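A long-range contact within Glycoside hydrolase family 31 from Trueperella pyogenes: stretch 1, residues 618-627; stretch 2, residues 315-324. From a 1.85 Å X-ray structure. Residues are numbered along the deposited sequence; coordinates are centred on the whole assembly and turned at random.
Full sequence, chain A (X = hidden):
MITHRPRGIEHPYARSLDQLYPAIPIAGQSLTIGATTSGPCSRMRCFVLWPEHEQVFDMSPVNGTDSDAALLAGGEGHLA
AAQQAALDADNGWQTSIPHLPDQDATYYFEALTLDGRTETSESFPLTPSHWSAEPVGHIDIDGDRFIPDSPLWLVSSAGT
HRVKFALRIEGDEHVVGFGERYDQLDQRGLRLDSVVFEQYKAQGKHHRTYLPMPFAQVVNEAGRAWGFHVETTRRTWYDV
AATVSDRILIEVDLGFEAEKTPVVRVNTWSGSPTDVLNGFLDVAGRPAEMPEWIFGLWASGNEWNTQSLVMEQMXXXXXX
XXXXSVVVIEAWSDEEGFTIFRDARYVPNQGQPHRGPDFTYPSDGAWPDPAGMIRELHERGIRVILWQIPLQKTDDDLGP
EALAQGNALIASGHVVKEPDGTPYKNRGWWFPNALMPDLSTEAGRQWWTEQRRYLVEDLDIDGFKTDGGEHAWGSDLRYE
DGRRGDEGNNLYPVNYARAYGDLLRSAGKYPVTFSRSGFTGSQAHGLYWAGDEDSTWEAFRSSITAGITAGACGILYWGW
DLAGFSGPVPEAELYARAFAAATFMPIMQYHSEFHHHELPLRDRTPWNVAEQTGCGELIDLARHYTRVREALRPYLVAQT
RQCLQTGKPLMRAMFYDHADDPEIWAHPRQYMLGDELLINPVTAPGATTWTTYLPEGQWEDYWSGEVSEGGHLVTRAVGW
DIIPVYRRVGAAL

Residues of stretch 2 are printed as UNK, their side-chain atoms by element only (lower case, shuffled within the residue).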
# COMPACT_ATOMS: atom_id res chain seq x y z
N LEU A 618 18.97 -0.03 26.01
CA LEU A 618 18.56 -0.06 24.61
C LEU A 618 19.65 0.39 23.64
O LEU A 618 19.66 -0.07 22.49
CB LEU A 618 17.30 0.77 24.36
CG LEU A 618 15.99 0.29 24.97
CD1 LEU A 618 14.88 1.21 24.48
CD2 LEU A 618 15.70 -1.16 24.60
N ILE A 619 20.54 1.28 24.07
CA ILE A 619 21.63 1.72 23.17
C ILE A 619 22.60 0.54 22.95
O ILE A 619 22.93 0.23 21.81
CB ILE A 619 22.34 3.01 23.65
CG1 ILE A 619 21.32 4.14 23.87
CG2 ILE A 619 23.34 3.47 22.60
CD1 ILE A 619 21.92 5.41 24.42
N ASP A 620 23.01 -0.13 24.04
CA ASP A 620 23.86 -1.34 23.94
C ASP A 620 23.18 -2.43 23.11
O ASP A 620 23.83 -3.10 22.31
CB ASP A 620 24.21 -1.92 25.32
CG ASP A 620 25.39 -1.20 26.00
OD1 ASP A 620 26.06 -0.30 25.43
OD2 ASP A 620 25.67 -1.57 27.16
N LEU A 621 21.86 -2.59 23.28
CA LEU A 621 21.11 -3.57 22.46
C LEU A 621 21.15 -3.23 20.98
O LEU A 621 21.32 -4.13 20.16
CB LEU A 621 19.66 -3.68 22.92
CG LEU A 621 19.10 -5.09 22.96
CD1 LEU A 621 19.85 -5.94 24.01
CD2 LEU A 621 17.60 -5.09 23.24
N ALA A 622 20.98 -1.96 20.63
CA ALA A 622 21.06 -1.55 19.24
C ALA A 622 22.47 -1.75 18.66
O ALA A 622 22.60 -2.17 17.51
CB ALA A 622 20.63 -0.10 19.08
N ARG A 623 23.50 -1.49 19.47
CA ARG A 623 24.89 -1.80 19.08
C ARG A 623 25.03 -3.28 18.75
O ARG A 623 25.54 -3.63 17.68
CB ARG A 623 25.90 -1.41 20.19
CG ARG A 623 26.46 0.00 20.12
CD ARG A 623 27.62 0.24 21.11
NE ARG A 623 27.14 0.57 22.45
CZ ARG A 623 26.74 1.78 22.87
NH1 ARG A 623 26.32 1.95 24.12
NH2 ARG A 623 26.77 2.84 22.07
N HIS A 624 24.56 -4.13 19.67
CA HIS A 624 24.60 -5.59 19.52
C HIS A 624 23.91 -6.07 18.23
O HIS A 624 24.51 -6.77 17.41
CB HIS A 624 23.98 -6.25 20.77
CG HIS A 624 23.63 -7.70 20.62
ND1 HIS A 624 24.58 -8.68 20.46
CD2 HIS A 624 22.44 -8.33 20.66
CE1 HIS A 624 23.99 -9.86 20.38
NE2 HIS A 624 22.68 -9.68 20.50
N TYR A 625 22.65 -5.68 18.05
CA TYR A 625 21.92 -6.11 16.85
C TYR A 625 22.44 -5.48 15.56
O TYR A 625 22.37 -6.12 14.50
CB TYR A 625 20.41 -5.93 17.03
CG TYR A 625 19.82 -7.00 17.95
CD1 TYR A 625 19.85 -8.36 17.58
CD2 TYR A 625 19.26 -6.65 19.17
CE1 TYR A 625 19.30 -9.35 18.41
CE2 TYR A 625 18.73 -7.63 20.00
CZ TYR A 625 18.77 -8.98 19.64
OH TYR A 625 18.22 -9.93 20.48
N THR A 626 22.99 -4.26 15.62
CA THR A 626 23.57 -3.67 14.41
C THR A 626 24.89 -4.38 14.05
O THR A 626 25.15 -4.56 12.86
CB THR A 626 23.64 -2.13 14.43
OG1 THR A 626 22.33 -1.59 14.68
CG2 THR A 626 24.05 -1.58 13.09
N ARG A 627 25.66 -4.85 15.04
CA ARG A 627 26.79 -5.73 14.75
C ARG A 627 26.32 -7.02 14.08
O ARG A 627 26.95 -7.48 13.13
CB ARG A 627 27.60 -6.10 16.03
CG ARG A 627 28.61 -5.06 16.49
CD ARG A 627 29.50 -5.56 17.65
NE ARG A 627 28.72 -5.90 18.87
CZ ARG A 627 28.54 -5.12 19.95
NH1 ARG A 627 29.09 -3.90 20.05
NH2 ARG A 627 27.80 -5.56 20.96
N UNK A 315 26.12 11.93 13.17
CA UNK A 315 27.26 11.99 14.09
C UNK A 315 26.99 11.11 15.34
O UNK A 315 27.88 10.44 15.83
c UNK A 315 27.60 13.42 14.53
o UNK A 315 28.47 13.79 12.28
o UNK A 315 28.14 15.54 13.60
c UNK A 315 28.10 14.30 13.39
N UNK A 316 25.75 11.09 15.81
CA UNK A 316 25.42 10.26 16.98
C UNK A 316 25.55 8.76 16.66
O UNK A 316 26.14 8.03 17.45
n UNK A 316 22.45 11.34 21.86
n UNK A 316 24.19 9.87 21.31
c UNK A 316 24.05 10.61 17.55
n UNK A 316 22.99 9.60 23.25
c UNK A 316 23.73 9.95 18.88
c UNK A 316 23.21 10.27 22.13
c UNK A 316 24.54 10.50 20.03
N UNK A 317 25.04 8.34 15.51
CA UNK A 317 25.26 6.96 15.05
C UNK A 317 26.76 6.60 15.10
O UNK A 317 27.15 5.56 15.63
n UNK A 317 22.87 5.06 13.98
n UNK A 317 21.08 6.16 13.59
c UNK A 317 24.70 6.74 13.65
c UNK A 317 21.55 4.99 13.95
c UNK A 317 23.27 6.33 13.65
c UNK A 317 22.13 7.03 13.42
N UNK A 318 27.59 7.46 14.54
CA UNK A 318 29.02 7.21 14.50
C UNK A 318 29.61 7.16 15.92
O UNK A 318 30.37 6.25 16.26
c UNK A 318 32.40 10.99 11.39
n UNK A 318 32.25 9.83 12.04
c UNK A 318 31.78 9.67 13.41
c UNK A 318 31.22 8.28 13.67
c UNK A 318 29.69 8.30 13.66
n UNK A 318 32.88 10.96 10.16
n UNK A 318 32.07 12.18 11.93
N UNK A 319 29.26 8.14 16.74
CA UNK A 319 29.80 8.19 18.11
C UNK A 319 29.32 7.04 18.98
O UNK A 319 30.05 6.59 19.85
o UNK A 319 31.40 10.47 17.71
c UNK A 319 30.26 10.65 18.16
n UNK A 319 29.67 11.82 18.14
c UNK A 319 29.49 9.51 18.78
N UNK A 320 28.10 6.56 18.73
CA UNK A 320 27.58 5.42 19.46
C UNK A 320 28.05 4.05 18.90
O UNK A 320 27.76 3.03 19.49
o UNK A 320 26.24 5.59 22.37
c UNK A 320 26.05 5.48 19.55
o UNK A 320 25.39 7.59 22.53
c UNK A 320 25.74 6.61 21.85
c UNK A 320 25.50 6.67 20.34
N UNK A 321 28.74 4.02 17.76
CA UNK A 321 29.09 2.75 17.11
C UNK A 321 27.90 1.92 16.62
O UNK A 321 27.93 0.70 16.71
N UNK A 322 26.87 2.61 16.11
CA UNK A 322 25.68 1.98 15.54
C UNK A 322 25.66 2.45 14.09
O UNK A 322 25.12 3.50 13.80
c UNK A 322 23.58 2.50 18.77
c UNK A 322 24.39 2.36 16.33
c UNK A 322 23.14 1.77 15.69
c UNK A 322 24.51 1.85 17.77
N UNK A 323 26.33 1.70 13.19
CA UNK A 323 26.47 2.20 11.83
C UNK A 323 25.15 2.22 11.07
O UNK A 323 24.26 1.37 11.31
c UNK A 323 27.42 0.00 12.04
c UNK A 323 27.47 1.23 11.18
c UNK A 323 27.12 0.47 13.42
N UNK A 324 25.03 3.19 10.19
CA UNK A 324 23.89 3.30 9.29
C UNK A 324 24.42 3.27 7.87
O UNK A 324 25.52 3.79 7.61
c UNK A 324 23.86 5.81 9.69
c UNK A 324 22.24 4.37 10.83
c UNK A 324 23.03 4.55 9.56
O HOH W 1 25.94 5.12 25.23
O HOH W 2 26.84 -1.80 15.97

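Position 315 carries two side-chain carbons, the second bearing two oxygens. That is a short carboxylate. It lies far from stretch 1 and touches nothing there. The residue is Asp315.

Position 316 has three carbons, then a nitrogen, then a carbon holding two more nitrogens. This is a guanidinium on a long arm. Its end comes nearer to stretch 1 than its CB direction suggests, and a terminal nitrogen of the group reaches Ile619. The residue is Arg316. Arg316 NH1 lies 4.5 Å from Ile619 CD1.

Position 317 has one carbon followed by a five-membered ring of three carbons and two nitrogens. This is an imidazole. It makes no contact with stretch 1. The residue is His317.

Position 318 repeats the pattern of 316: three carbons, a nitrogen, and a carbon with two nitrogens. It is out of reach of stretch 1. The residue is Arg318. Its NH1 is 4.0 Å from Asp315 OD1, a long salt bridge of charges only.

Position 319 has two carbons, the second carrying one oxygen and one nitrogen. This is a short amide, and its end leads away from stretch 1. The residue is Asn319.

Position 320 has three carbons, the third carrying two oxygens. One oxygen reaches Arg623 and also approaches Ile619. The extra carbon compared with 315 makes this Glu320. Its OE2 accepts a hydrogen bond from Arg316 NE at 2.9 Å, part of a salt bridge within stretch 2.

Position 321 has no side-chain atoms. An ideal CB would point toward stretch 1. The residue is Gly321. Its phi is positive, which by itself favours glycine. It leaves the helix in a Schellman motif, with its N bonded to Arg318 O and the N of 322 bonded to His317 O.

Position 322 has four carbons, forked at the first, with one arm two carbons long. The side chain packs on Ile619, Ala622, Arg623 and Thr626. The residue is Ile322. Its O accepts a hydrogen bond from His317 ND1 at 2.7 Å.

Position 323 has three carbons closing a ring onto the backbone N. The ring touches Thr626. The residue is Pro323. Its CD lies 3.7 Å from Thr626 CG2.

Position 324 has one carbon carrying two more. It points away and makes no contact. The residue is Val324.

The contact joins a polar clasp to an apolar patch. Arg623 NH2 donates to Glu320 O and to Glu320 OE1, both at 2.8 Å, and the second bond is part of a salt bridge. Arg623 NH1 also donates to Asp620 OD1 at 2.6 Å, part of a salt bridge, so the same guanidinium bonds to both stretches. Beside this, Ile322 CD1 lies 3.9 Å from Ala622 CB and 4.0 Å from Ile619 CG2. One water donates to Gly321 O and Arg623 O, bridging the two backbones. The helix axes lie at 83° to each other, and the turn after Glu320 brings Ile322 against stretch 1.

Stretch 2 315-324: DRHRNEGIPV
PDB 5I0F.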